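Local coordinates for beta-mannosidase (Trichoderma harzianum, PDB 4CVU), which probably hydrolyses terminal, non-reducing beta-D-mannose residues from beta-mannosides, as a fungal beta-mannosidase of glycoside hydrolase family 2, at residues Y383-N388 with R735-V740; A387-P392 with L419-S424; R406-V411 with D437-L442; E412-N417 with S703-L708. All coordinates share one frame; numbering follows the deposited sequence.

Contact 1: residues Y383-N388 with R735-V740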
loop_
_atom_site.group_PDB
_atom_site.type_symbol
_atom_site.label_atom_id
_atom_site.label_comp_id
_atom_site.label_asym_id
_atom_site.label_seq_id
_atom_site.Cartn_x
_atom_site.Cartn_y
_atom_site.Cartn_z
ATOM N N TYR A 383 -29.293 15.089 -31.062
ATOM C CA TYR A 383 -29.051 13.801 -30.415
ATOM C C TYR A 383 -28.102 14.014 -29.221
ATOM O O TYR A 383 -26.956 14.417 -29.436
ATOM C CB TYR A 383 -28.413 12.783 -31.374
ATOM C CG TYR A 383 -28.597 11.374 -30.849
ATOM C CD1 TYR A 383 -27.730 10.847 -29.909
ATOM C CD2 TYR A 383 -29.689 10.613 -31.236
ATOM C CE1 TYR A 383 -27.922 9.581 -29.376
ATOM C CE2 TYR A 383 -29.889 9.347 -30.711
ATOM C CZ TYR A 383 -29.008 8.839 -29.771
ATOM O OH TYR A 383 -29.193 7.592 -29.210
ATOM N N ALA A 384 -28.565 13.751 -28.003
ATOM C CA ALA A 384 -27.698 13.927 -26.815
ATOM C C ALA A 384 -26.761 12.740 -26.682
ATOM O O ALA A 384 -27.158 11.601 -26.929
ATOM C CB ALA A 384 -28.533 14.093 -25.571
ATOM N N LYS A 385 -25.496 13.020 -26.370
ATOM C CA LYS A 385 -24.502 11.984 -26.290
ATOM C C LYS A 385 -23.696 12.275 -25.031
ATOM O O LYS A 385 -23.238 13.384 -24.882
ATOM C CB LYS A 385 -23.605 12.037 -27.516
ATOM C CG LYS A 385 -24.304 11.746 -28.862
ATOM C CD LYS A 385 -23.358 11.764 -30.062
ATOM C CE LYS A 385 -22.637 13.110 -30.173
ATOM N NZ LYS A 385 -21.832 13.296 -31.408
ATOM N N GLY A 386 -23.593 11.322 -24.124
ATOM C CA GLY A 386 -22.729 11.505 -22.953
ATOM C C GLY A 386 -22.938 10.426 -21.916
ATOM O O GLY A 386 -23.031 9.221 -22.274
ATOM N N ALA A 387 -22.950 10.853 -20.642
ATOM C CA ALA A 387 -22.911 9.926 -19.479
ATOM C C ALA A 387 -23.414 10.578 -18.190
ATOM O O ALA A 387 -23.751 11.762 -18.196
ATOM C CB ALA A 387 -21.510 9.375 -19.265
ATOM N N ASN A 388 -23.466 9.796 -17.104
ATOM C CA ASN A 388 -23.897 10.284 -15.789
ATOM C C ASN A 388 -22.676 10.661 -14.939
ATOM O O ASN A 388 -21.782 9.874 -14.756
ATOM C CB ASN A 388 -24.684 9.229 -15.084
ATOM C CG ASN A 388 -26.069 9.018 -15.734
ATOM O OD1 ASN A 388 -27.087 9.526 -15.231
ATOM N ND2 ASN A 388 -26.113 8.295 -16.811
ATOM N N ARG A 735 -15.591 6.550 -30.285
ATOM C CA ARG A 735 -15.778 6.206 -31.686
ATOM C C ARG A 735 -17.247 6.085 -31.946
ATOM O O ARG A 735 -17.741 6.522 -33.006
ATOM C CB ARG A 735 -15.105 4.882 -32.073
ATOM C CG ARG A 735 -13.588 4.959 -32.256
ATOM C CD ARG A 735 -13.093 3.702 -32.995
ATOM N NE ARG A 735 -13.251 2.478 -32.208
ATOM C CZ ARG A 735 -12.344 2.009 -31.345
ATOM N NH1 ARG A 735 -11.176 2.645 -31.154
ATOM N NH2 ARG A 735 -12.600 0.892 -30.671
ATOM N N THR A 736 -17.950 5.500 -30.984
ATOM C CA THR A 736 -19.368 5.239 -31.180
ATOM C C THR A 736 -20.225 6.515 -30.983
ATOM O O THR A 736 -21.393 6.502 -31.329
ATOM C CB THR A 736 -19.866 4.083 -30.268
ATOM O OG1 THR A 736 -18.863 3.080 -30.175
ATOM C CG2 THR A 736 -21.144 3.447 -30.818
ATOM N N TYR A 737 -19.649 7.569 -30.407
ATOM C CA TYR A 737 -20.293 8.874 -30.309
ATOM C C TYR A 737 -19.822 9.863 -31.427
ATOM O O TYR A 737 -20.085 11.060 -31.382
ATOM C CB TYR A 737 -20.071 9.490 -28.911
ATOM C CG TYR A 737 -20.970 8.959 -27.771
ATOM C CD1 TYR A 737 -22.183 8.333 -28.018
ATOM C CD2 TYR A 737 -20.624 9.172 -26.451
ATOM C CE1 TYR A 737 -23.014 7.915 -26.973
ATOM C CE2 TYR A 737 -21.455 8.760 -25.403
ATOM C CZ TYR A 737 -22.648 8.108 -25.682
ATOM O OH TYR A 737 -23.469 7.680 -24.659
ATOM N N GLU A 738 -19.094 9.361 -32.416
ATOM C CA GLU A 738 -18.694 10.217 -33.528
ATOM C C GLU A 738 -19.943 10.661 -34.322
ATOM O O GLU A 738 -20.997 10.008 -34.288
ATOM C CB GLU A 738 -17.695 9.488 -34.443
ATOM C CG GLU A 738 -16.284 9.398 -33.867
ATOM C CD GLU A 738 -15.255 9.016 -34.900
ATOM O OE1 GLU A 738 -15.145 9.754 -35.879
ATOM O OE2 GLU A 738 -14.590 7.996 -34.780
ATOM N N HIS A 739 -19.812 11.789 -35.016
ATOM C CA HIS A 739 -20.951 12.381 -35.749
ATOM C C HIS A 739 -21.579 11.424 -36.745
ATOM O O HIS A 739 -22.775 11.330 -36.816
ATOM C CB HIS A 739 -20.548 13.689 -36.431
ATOM C CG HIS A 739 -20.195 14.777 -35.472
ATOM N ND1 HIS A 739 -21.119 15.363 -34.632
ATOM C CD2 HIS A 739 -19.011 15.378 -35.209
ATOM C CE1 HIS A 739 -20.513 16.280 -33.891
ATOM N NE2 HIS A 739 -19.240 16.316 -34.228
ATOM N N VAL A 740 -20.746 10.707 -37.503
ATOM C CA VAL A 740 -21.187 9.760 -38.526
ATOM C C VAL A 740 -20.468 8.420 -38.280
ATOM O O VAL A 740 -19.241 8.368 -38.278
ATOM C CB VAL A 740 -20.843 10.301 -39.939
ATOM C CG1 VAL A 740 -21.480 9.464 -41.028
ATOM C CG2 VAL A 740 -21.288 11.750 -40.088
#
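Tyr737, the first residue beyond helix 729-736, meets Lys385 with a ring face and its carbonyl, and Gly386 with its hydroxyl. Lys385 CB lies over the centre of its ring, 4.0 Å from the centroid and 11° off the normal, a CH-pi contact. Tyr737 OH reaches 2.9 Å from Gly386 O, near the ring plane, and also hydrogen-bonds to Ser703 OG. The main chain of Tyr737 serves the far end of the lysine. The two side chains slide past each other in opposite directions, and Lys385 NZ donates to Tyr737 O at 2.8 Å. The lysine chain is bent at chi3 (-57°), which puts CE 3.5 Å from Tyr737 O. An alanine in place of Tyr737 would probably open a gap beside Lys385 CB and leave Gly386 O and Ser703 OG without the hydroxyl. Further on, the His739 side chain crosses that of Lys385 at about a right angle, with ND1 3.9 Å from NZ. Asp760 probably eases this closeness: it forms a salt bridge with Lys385 and accepts from His739 ND1. Asp317 holds His739 NE2. The turn just after helix 729-736 thus packs on strand 380-389, consistent with the (beta/alpha)8 barrel of this family.

Contact 2: residues A387-P392 with L419-S424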
loop_
_atom_site.group_PDB
_atom_site.type_symbol
_atom_site.label_atom_id
_atom_site.label_comp_id
_atom_site.label_asym_id
_atom_site.label_seq_id
_atom_site.Cartn_x
_atom_site.Cartn_y
_atom_site.Cartn_z
ATOM N N ALA A 387 -22.950 10.853 -20.642
ATOM C CA ALA A 387 -22.911 9.926 -19.479
ATOM C C ALA A 387 -23.414 10.578 -18.190
ATOM O O ALA A 387 -23.751 11.762 -18.196
ATOM C CB ALA A 387 -21.510 9.375 -19.265
ATOM N N ASN A 388 -23.466 9.796 -17.104
ATOM C CA ASN A 388 -23.897 10.284 -15.789
ATOM C C ASN A 388 -22.676 10.661 -14.939
ATOM O O ASN A 388 -21.782 9.874 -14.756
ATOM C CB ASN A 388 -24.684 9.229 -15.084
ATOM C CG ASN A 388 -26.069 9.018 -15.734
ATOM O OD1 ASN A 388 -27.087 9.526 -15.231
ATOM N ND2 ASN A 388 -26.113 8.295 -16.811
ATOM N N LEU A 389 -22.655 11.874 -14.470
ATOM C CA LEU A 389 -21.579 12.384 -13.616
ATOM C C LEU A 389 -21.967 12.154 -12.168
ATOM O O LEU A 389 -23.004 12.645 -11.699
ATOM C CB LEU A 389 -21.408 13.868 -13.869
ATOM C CG LEU A 389 -20.388 14.557 -12.951
ATOM C CD1 LEU A 389 -19.007 14.051 -13.292
ATOM C CD2 LEU A 389 -20.501 16.059 -13.121
ATOM N N ILE A 390 -21.130 11.420 -11.450
ATOM C CA ILE A 390 -21.285 11.223 -10.016
ATOM C C ILE A 390 -20.193 12.053 -9.312
ATOM O O ILE A 390 -19.268 12.545 -9.966
ATOM C CB ILE A 390 -21.205 9.742 -9.608
ATOM C CG1 ILE A 390 -19.820 9.177 -9.891
ATOM C CG2 ILE A 390 -22.295 8.922 -10.320
ATOM C CD1 ILE A 390 -19.346 8.187 -8.861
ATOM N N PRO A 391 -20.320 12.261 -8.007
ATOM C CA PRO A 391 -19.269 13.074 -7.351
ATOM C C PRO A 391 -17.894 12.451 -7.558
ATOM O O PRO A 391 -17.722 11.266 -7.312
ATOM C CB PRO A 391 -19.662 13.043 -5.882
ATOM C CG PRO A 391 -21.126 12.736 -5.900
ATOM C CD PRO A 391 -21.371 11.845 -7.059
ATOM N N PRO A 392 -16.916 13.243 -7.992
ATOM C CA PRO A 392 -15.528 12.693 -8.202
ATOM C C PRO A 392 -14.780 12.286 -6.911
ATOM O O PRO A 392 -13.770 11.595 -7.003
ATOM C CB PRO A 392 -14.796 13.866 -8.860
ATOM C CG PRO A 392 -15.481 15.067 -8.266
ATOM C CD PRO A 392 -16.954 14.692 -8.182
ATOM N N LEU A 419 -23.786 15.931 -19.924
ATOM C CA LEU A 419 -23.717 15.124 -18.729
ATOM C C LEU A 419 -25.018 15.235 -17.959
ATOM O O LEU A 419 -25.603 16.334 -17.821
ATOM C CB LEU A 419 -22.537 15.537 -17.800
ATOM C CG LEU A 419 -21.138 15.445 -18.372
ATOM C CD1 LEU A 419 -20.125 16.155 -17.476
ATOM C CD2 LEU A 419 -20.718 14.014 -18.570
ATOM N N ARG A 420 -25.465 14.114 -17.397
ATOM C CA ARG A 420 -26.484 14.149 -16.389
ATOM C C ARG A 420 -25.841 14.223 -15.033
ATOM O O ARG A 420 -25.145 13.288 -14.649
ATOM C CB ARG A 420 -27.365 12.906 -16.440
ATOM C CG ARG A 420 -28.183 12.739 -15.179
ATOM C CD ARG A 420 -29.346 11.809 -15.445
ATOM N NE ARG A 420 -30.109 11.531 -14.230
ATOM C CZ ARG A 420 -30.259 10.345 -13.645
ATOM N NH1 ARG A 420 -29.680 9.245 -14.105
ATOM N NH2 ARG A 420 -31.009 10.258 -12.565
ATOM N N VAL A 421 -26.084 15.316 -14.320
ATOM C CA VAL A 421 -25.568 15.514 -12.983
ATOM C C VAL A 421 -26.519 14.796 -12.013
ATOM O O VAL A 421 -27.523 15.339 -11.563
ATOM C CB VAL A 421 -25.386 17.003 -12.622
ATOM C CG1 VAL A 421 -24.669 17.148 -11.288
ATOM C CG2 VAL A 421 -24.606 17.711 -13.686
ATOM N N TRP A 422 -26.141 13.561 -11.707
ATOM C CA TRP A 422 -26.925 12.587 -10.994
ATOM C C TRP A 422 -27.261 12.997 -9.564
ATOM O O TRP A 422 -26.416 13.527 -8.860
ATOM C CB TRP A 422 -26.116 11.269 -10.984
ATOM C CG TRP A 422 -26.729 10.180 -10.135
ATOM C CD1 TRP A 422 -27.726 9.320 -10.520
ATOM C CD2 TRP A 422 -26.404 9.849 -8.791
ATOM N NE1 TRP A 422 -28.014 8.448 -9.494
ATOM C CE2 TRP A 422 -27.228 8.763 -8.417
ATOM C CE3 TRP A 422 -25.511 10.377 -7.843
ATOM C CZ2 TRP A 422 -27.186 8.193 -7.136
ATOM C CZ3 TRP A 422 -25.454 9.806 -6.586
ATOM C CH2 TRP A 422 -26.293 8.733 -6.235
ATOM N N SER A 423 -28.492 12.737 -9.130
ATOM C CA SER A 423 -28.863 12.931 -7.706
ATOM C C SER A 423 -28.844 11.571 -7.008
ATOM O O SER A 423 -29.359 10.607 -7.570
ATOM C CB SER A 423 -30.246 13.608 -7.577
ATOM O OG SER A 423 -31.276 12.857 -8.259
ATOM N N SER A 424 -28.287 11.458 -5.795
ATOM C CA SER A 424 -27.755 12.536 -4.990
ATOM C C SER A 424 -26.377 12.233 -4.483
ATOM O O SER A 424 -26.168 11.292 -3.695
ATOM C CB SER A 424 -28.662 12.880 -3.790
ATOM O OG SER A 424 -27.992 13.717 -2.812
HETATM O O HOH W 1 -23.718 13.812 -9.173
#
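Asn388 pairs with Arg420, and Leu389 with Val421, where parallel strands 380-389 and 418-421 run side by side. Helix 401-413 links them, so this is a beta-alpha-beta unit of the catalytic barrel. Three backbone bonds alternate across the pair. Arg420 N donates to Ala387 O, Leu389 N to Arg420 O at 2.9 Å, and Trp422 N to Leu389 O. Among side chains, Arg420 NH1 bonds Asn388 OD1 at 2.8 Å, bent to 134° at the hydrogen. The amide and guanidinium planes stand 87° apart. Arg420 CG is anti to the backbone N (chi1 164°) and the chain runs extended to NE. Glu446 and Glu594 form salt bridges with the same guanidinium. An alanine at Arg420 would probably leave Glu446 and Glu594 without this salt-bridge partner and Asn388 OD1 without its NH1 donor. Apolar contacts are looser: Leu389 CD2 lies 4.4 Å from Leu419 CD1, and Ile390 CG2 is 4.3 Å from Trp422 CE3. One water donates to Leu389 O at 2.9 Å and to Trp422 O at 2.7 Å.

Contact 3: residues R406-V411 with D437-L442. With NA (sodium ion), chain B; CD (cadmium ion), chain V.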
loop_
_atom_site.group_PDB
_atom_site.type_symbol
_atom_site.label_atom_id
_atom_site.label_comp_id
_atom_site.label_asym_id
_atom_site.label_seq_id
_atom_site.Cartn_x
_atom_site.Cartn_y
_atom_site.Cartn_z
ATOM N N ARG A 406 -9.329 18.259 -16.138
ATOM C CA ARG A 406 -8.930 16.990 -16.777
ATOM C C ARG A 406 -10.141 16.120 -17.100
ATOM O O ARG A 406 -10.200 15.451 -18.128
ATOM C CB ARG A 406 -8.000 16.188 -15.882
ATOM C CG ARG A 406 -6.631 16.871 -15.686
ATOM C CD ARG A 406 -5.616 15.899 -15.116
ATOM N NE ARG A 406 -5.801 15.563 -13.715
ATOM C CZ ARG A 406 -5.269 16.257 -12.690
ATOM N NH1 ARG A 406 -4.590 17.355 -12.884
ATOM N NH2 ARG A 406 -5.441 15.834 -11.441
ATOM N N LEU A 407 -11.081 16.073 -16.158
ATOM C CA LEU A 407 -12.319 15.321 -16.387
ATOM C C LEU A 407 -13.105 15.911 -17.565
ATOM O O LEU A 407 -13.712 15.153 -18.373
ATOM C CB LEU A 407 -13.163 15.305 -15.117
ATOM C CG LEU A 407 -14.497 14.558 -15.199
ATOM C CD1 LEU A 407 -14.813 13.994 -13.811
ATOM C CD2 LEU A 407 -15.629 15.449 -15.637
ATOM N N PHE A 408 -13.188 17.233 -17.648
ATOM C CA PHE A 408 -13.903 17.805 -18.804
ATOM C C PHE A 408 -13.169 17.591 -20.126
ATOM O O PHE A 408 -13.820 17.343 -21.134
ATOM C CB PHE A 408 -14.304 19.261 -18.582
ATOM C CG PHE A 408 -15.618 19.393 -17.885
ATOM C CD1 PHE A 408 -16.811 19.420 -18.624
ATOM C CD2 PHE A 408 -15.685 19.451 -16.499
ATOM C CE1 PHE A 408 -18.035 19.580 -17.973
ATOM C CE2 PHE A 408 -16.902 19.576 -15.852
ATOM C CZ PHE A 408 -18.082 19.619 -16.596
ATOM N N ASP A 409 -11.836 17.617 -20.110
ATOM C CA ASP A 409 -11.090 17.241 -21.312
ATOM C C ASP A 409 -11.531 15.854 -21.798
ATOM O O ASP A 409 -11.686 15.659 -22.968
ATOM C CB ASP A 409 -9.624 17.067 -21.085
ATOM C CG ASP A 409 -8.889 18.355 -20.742
ATOM O OD1 ASP A 409 -9.344 19.485 -20.939
ATOM O OD2 ASP A 409 -7.764 18.198 -20.342
ATOM N N SER A 410 -11.644 14.888 -20.877
ATOM C CA SER A 410 -11.989 13.496 -21.225
ATOM C C SER A 410 -13.425 13.386 -21.744
ATOM O O SER A 410 -13.742 12.526 -22.579
ATOM C CB SER A 410 -11.791 12.571 -20.001
ATOM O OG SER A 410 -10.407 12.459 -19.664
ATOM N N VAL A 411 -14.303 14.254 -21.223
ATOM C CA VAL A 411 -15.714 14.338 -21.669
ATOM C C VAL A 411 -15.798 14.819 -23.145
ATOM O O VAL A 411 -16.496 14.231 -23.984
ATOM C CB VAL A 411 -16.537 15.286 -20.751
ATOM C CG1 VAL A 411 -17.895 15.661 -21.378
ATOM C CG2 VAL A 411 -16.786 14.662 -19.376
ATOM N N ASP A 437 -20.202 25.700 -19.008
ATOM C CA ASP A 437 -20.560 26.880 -19.808
ATOM C C ASP A 437 -19.615 27.171 -20.971
ATOM O O ASP A 437 -20.029 27.290 -22.128
ATOM C CB ASP A 437 -20.542 28.136 -18.906
ATOM C CG ASP A 437 -21.686 28.213 -17.969
ATOM O OD1 ASP A 437 -22.646 27.411 -18.064
ATOM O OD2 ASP A 437 -21.657 29.142 -17.119
ATOM N N GLU A 438 -18.332 27.319 -20.656
ATOM C CA GLU A 438 -17.362 27.740 -21.650
ATOM C C GLU A 438 -16.936 26.676 -22.643
ATOM O O GLU A 438 -16.516 27.013 -23.751
ATOM C CB GLU A 438 -16.137 28.321 -20.955
ATOM C CG GLU A 438 -15.326 27.288 -20.221
ATOM C CD GLU A 438 -14.392 27.915 -19.205
ATOM O OE1 GLU A 438 -14.446 29.154 -19.056
ATOM O OE2 GLU A 438 -13.652 27.182 -18.516
ATOM N N ARG A 439 -17.032 25.404 -22.258
ATOM C CA ARG A 439 -16.738 24.278 -23.138
ATOM C C ARG A 439 -17.955 23.811 -23.940
ATOM O O ARG A 439 -17.809 23.066 -24.908
ATOM C CB ARG A 439 -16.236 23.074 -22.311
ATOM C CG ARG A 439 -14.871 23.288 -21.696
ATOM C CD ARG A 439 -14.530 22.167 -20.742
ATOM N NE ARG A 439 -13.198 22.318 -20.134
ATOM C CZ ARG A 439 -12.121 21.584 -20.427
ATOM N NH1 ARG A 439 -12.164 20.640 -21.367
ATOM N NH2 ARG A 439 -10.984 21.794 -19.764
ATOM N N GLY A 440 -19.149 24.170 -23.505
ATOM C CA GLY A 440 -20.357 23.743 -24.230
ATOM C C GLY A 440 -20.924 22.368 -23.914
ATOM O O GLY A 440 -21.485 21.700 -24.795
ATOM N N VAL A 441 -20.788 21.936 -22.659
ATOM C CA VAL A 441 -21.351 20.673 -22.232
ATOM C C VAL A 441 -22.673 20.965 -21.526
ATOM O O VAL A 441 -22.716 21.644 -20.493
ATOM C CB VAL A 441 -20.345 19.917 -21.321
ATOM C CG1 VAL A 441 -20.860 18.550 -20.921
ATOM C CG2 VAL A 441 -18.962 19.806 -21.978
ATOM N N LEU A 442 -23.792 20.457 -22.067
ATOM C CA LEU A 442 -25.078 20.640 -21.392
ATOM C C LEU A 442 -25.112 19.853 -20.110
ATOM O O LEU A 442 -24.661 18.689 -20.106
ATOM C CB LEU A 442 -26.245 20.167 -22.308
ATOM C CG LEU A 442 -26.508 21.100 -23.498
ATOM C CD1 LEU A 442 -27.553 20.503 -24.455
ATOM C CD2 LEU A 442 -26.984 22.451 -22.999
HETATM NA NA NA B . -6.506 20.050 -20.327
HETATM CD CD CD V . -12.487 28.735 -17.190
HETATM O O HOH W 2 -11.227 30.680 -16.452
HETATM O O HOH W 3 -4.668 19.538 -18.240
#
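Asp409 and Arg439 form an end-on salt bridge in which two nitrogens share one oxygen. Arg439 NH1 and NH2 both donate to Asp409 OD1, each at 3.1 Å. OD1 lies in the guanidinium plane, 6° out of it. NH1 uses the anti lone pair of OD1, while NH2 comes from 34° out of the carboxylate plane. NH1 also has a salt bridge with Glu412, and NH2 a hydrogen bond to Asn405. A sodium ion lies 2.2 Å from Asp409 OD2 and 3.0 Å from OD1, a water is a further ligand, and Gln919 donates to OD2. The nearby cation and arginine would probably favour a charged aspartate. Glu438 binds a cadmium ion. Phe408 CB lies over one face of the guanidinium, 3.6 Å from Arg439 NE. Val441 CG2 meets the edge of the Phe408 ring, 4.0 Å from CD1. The end of helix 430-439 and the following Val441 pack on helix 401-413, successive helices of the barrel, and Leu419 of strand 418-421 touches Phe408, Val411 and Val441.

Contact 4: residues E412-N417 with S703-L708. With CD (cadmium ion), chain T.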
loop_
_atom_site.group_PDB
_atom_site.type_symbol
_atom_site.label_atom_id
_atom_site.label_comp_id
_atom_site.label_asym_id
_atom_site.label_seq_id
_atom_site.Cartn_x
_atom_site.Cartn_y
_atom_site.Cartn_z
ATOM N N GLU A 412 -15.118 15.917 -23.441
ATOM C CA GLU A 412 -15.084 16.465 -24.818
ATOM C C GLU A 412 -14.503 15.453 -25.805
ATOM O O GLU A 412 -15.096 15.176 -26.893
ATOM C CB GLU A 412 -14.264 17.738 -24.861
ATOM C CG GLU A 412 -14.811 18.836 -23.967
ATOM C CD GLU A 412 -14.521 20.206 -24.523
ATOM O OE1 GLU A 412 -15.082 20.486 -25.604
ATOM O OE2 GLU A 412 -13.722 20.961 -23.901
ATOM N N SER A 413 -13.396 14.828 -25.383
ATOM C CA SER A 413 -12.694 13.891 -26.240
ATOM C C SER A 413 -13.518 12.667 -26.620
ATOM O O SER A 413 -13.241 12.034 -27.646
ATOM C CB SER A 413 -11.425 13.406 -25.603
ATOM O OG SER A 413 -10.642 12.752 -26.588
ATOM N N GLN A 414 -14.509 12.356 -25.828
ATOM C CA GLN A 414 -15.375 11.218 -26.054
ATOM C C GLN A 414 -16.545 11.605 -26.924
ATOM O O GLN A 414 -17.410 10.812 -27.169
ATOM C CB GLN A 414 -15.898 10.681 -24.726
ATOM C CG GLN A 414 -14.969 9.782 -23.917
ATOM C CD GLN A 414 -15.676 9.180 -22.722
ATOM O OE1 GLN A 414 -15.475 9.618 -21.628
ATOM N NE2 GLN A 414 -16.564 8.217 -22.940
ATOM N N ASN A 415 -16.518 12.822 -27.418
ATOM C CA ASN A 415 -17.550 13.455 -28.225
ATOM C C ASN A 415 -18.878 13.697 -27.490
ATOM O O ASN A 415 -19.906 13.625 -28.115
ATOM C CB ASN A 415 -17.801 12.640 -29.541
ATOM C CG ASN A 415 -16.579 12.566 -30.428
ATOM O OD1 ASN A 415 -16.022 13.565 -30.801
ATOM N ND2 ASN A 415 -16.132 11.379 -30.718
ATOM N N PHE A 416 -18.831 14.001 -26.189
ATOM C CA PHE A 416 -20.019 14.295 -25.414
ATOM C C PHE A 416 -20.624 15.651 -25.804
ATOM O O PHE A 416 -19.944 16.501 -26.267
ATOM C CB PHE A 416 -19.711 14.333 -23.894
ATOM C CG PHE A 416 -19.591 13.001 -23.228
ATOM C CD1 PHE A 416 -18.970 11.950 -23.828
ATOM C CD2 PHE A 416 -20.027 12.842 -21.972
ATOM C CE1 PHE A 416 -18.810 10.766 -23.168
ATOM C CE2 PHE A 416 -19.877 11.672 -21.323
ATOM C CZ PHE A 416 -19.259 10.637 -21.914
ATOM N N ASN A 417 -21.919 15.832 -25.644
ATOM C CA ASN A 417 -22.505 17.157 -25.569
ATOM C C ASN A 417 -23.350 17.341 -24.329
ATOM O O ASN A 417 -23.870 18.435 -24.108
ATOM C CB ASN A 417 -23.274 17.518 -26.841
ATOM C CG ASN A 417 -24.324 16.505 -27.180
ATOM O OD1 ASN A 417 -24.889 15.908 -26.294
ATOM N ND2 ASN A 417 -24.504 16.229 -28.462
ATOM N N SER A 703 -28.283 9.280 -25.617
ATOM C CA SER A 703 -27.552 8.221 -24.980
ATOM C C SER A 703 -26.697 8.801 -23.886
ATOM O O SER A 703 -25.732 9.535 -24.201
ATOM C CB SER A 703 -26.636 7.559 -25.977
ATOM O OG SER A 703 -25.819 6.574 -25.369
ATOM N N LEU A 704 -27.032 8.472 -22.637
ATOM C CA LEU A 704 -26.172 8.821 -21.475
ATOM C C LEU A 704 -25.828 7.562 -20.716
ATOM O O LEU A 704 -26.619 7.053 -19.916
ATOM C CB LEU A 704 -26.875 9.821 -20.543
ATOM C CG LEU A 704 -27.460 11.091 -21.159
ATOM C CD1 LEU A 704 -28.226 11.926 -20.138
ATOM C CD2 LEU A 704 -26.411 11.938 -21.835
ATOM N N TYR A 705 -24.654 7.021 -20.962
ATOM C CA TYR A 705 -24.291 5.782 -20.287
ATOM C C TYR A 705 -24.056 5.955 -18.776
ATOM O O TYR A 705 -23.709 7.047 -18.271
ATOM C CB TYR A 705 -23.139 5.079 -21.010
ATOM C CG TYR A 705 -21.727 5.695 -20.904
ATOM C CD1 TYR A 705 -20.996 5.614 -19.732
ATOM C CD2 TYR A 705 -21.121 6.296 -22.010
ATOM C CE1 TYR A 705 -19.689 6.127 -19.662
ATOM C CE2 TYR A 705 -19.829 6.805 -21.945
ATOM C CZ TYR A 705 -19.118 6.719 -20.774
ATOM O OH TYR A 705 -17.823 7.225 -20.692
ATOM N N TRP A 706 -24.279 4.859 -18.061
ATOM C CA TRP A 706 -24.002 4.782 -16.624
ATOM C C TRP A 706 -22.665 4.060 -16.459
ATOM O O TRP A 706 -22.577 2.875 -16.787
ATOM C CB TRP A 706 -25.139 4.035 -15.865
ATOM C CG TRP A 706 -24.857 4.173 -14.418
ATOM C CD1 TRP A 706 -24.058 3.385 -13.681
ATOM C CD2 TRP A 706 -25.210 5.282 -13.577
ATOM N NE1 TRP A 706 -23.908 3.880 -12.427
ATOM C CE2 TRP A 706 -24.615 5.053 -12.328
ATOM C CE3 TRP A 706 -26.003 6.413 -13.750
ATOM C CZ2 TRP A 706 -24.772 5.900 -11.274
ATOM C CZ3 TRP A 706 -26.155 7.284 -12.695
ATOM C CH2 TRP A 706 -25.535 7.024 -11.462
ATOM N N GLN A 707 -21.589 4.689 -15.965
ATOM C CA GLN A 707 -21.508 6.028 -15.429
ATOM C C GLN A 707 -20.185 6.587 -15.936
ATOM O O GLN A 707 -19.319 5.827 -16.392
ATOM C CB GLN A 707 -21.486 6.013 -13.891
ATOM C CG GLN A 707 -20.352 5.200 -13.292
ATOM C CD GLN A 707 -20.544 4.815 -11.836
ATOM O OE1 GLN A 707 -21.335 3.937 -11.523
ATOM N NE2 GLN A 707 -19.790 5.452 -10.938
ATOM N N LEU A 708 -20.042 7.907 -15.922
ATOM C CA LEU A 708 -18.855 8.494 -16.491
ATOM C C LEU A 708 -17.683 8.082 -15.650
ATOM O O LEU A 708 -16.671 7.609 -16.172
ATOM C CB LEU A 708 -18.954 10.033 -16.531
ATOM C CG LEU A 708 -17.621 10.797 -16.795
ATOM C CD1 LEU A 708 -17.180 10.636 -18.221
ATOM C CD2 LEU A 708 -17.807 12.253 -16.540
HETATM CD CD CD T . -13.870 22.232 -26.951
HETATM O O HOH W 4 -12.773 23.150 -25.347
HETATM O O HOH W 5 -14.853 21.390 -28.873
#
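A buried, almost straight hydrogen bond joins Gln414 to Tyr705 over a wide backbone gap. Gln414 NE2 donates to Tyr705 OH at 2.8 Å, with 172° at the hydrogen. The hydroxyl lies in the amide plane, and NE2 lies near the plane of the phenol ring, at its edge. Ser733 OG is a further partner of NE2. Gln414 lies just beyond helix 401-413. A Schellman motif closes that helix: Asn415 has positive phi, Asn415 N bonds Glu412 O, and Phe416 N bonds Val411 O. The chain then leads into strand 418-421 of the barrel, while strand 702-705 is its last strand. A cis peptide follows Trp706, as in many clan GH-A glycosidases. Beside the polar pair, Phe416 CZ touches Tyr705 CE2 at 3.9 Å, with the ring planes 86° apart. Leu708 CD1 packs against both residues of the 412-417 segment, 4.2 Å from Phe416 CZ and 3.9 Å from Gln414 OE1.

How the contacts relate
All four contacts are buried and belong to one barrel. The centre of contact 2 is about 3 Å from the centre of the chain, that of contact 1 about 15 Å. All touching residues of contacts 2 and 4 are buried, whereas Asp409 and Arg439 of contact 3 and His739 of contact 1 are partly exposed. Contacts 1 and 2 share strand 380-389, and contacts 3 and 4 share helix 401-413. Contact 2 rests on regular backbone bonds. The others rest on side chains: reaching main-chain carbonyls in contact 1, a salt bridge beside metal ions in contact 3, an amide and a phenol in contact 4. Phe416 of contact 4 presses on Gly386 of contact 1.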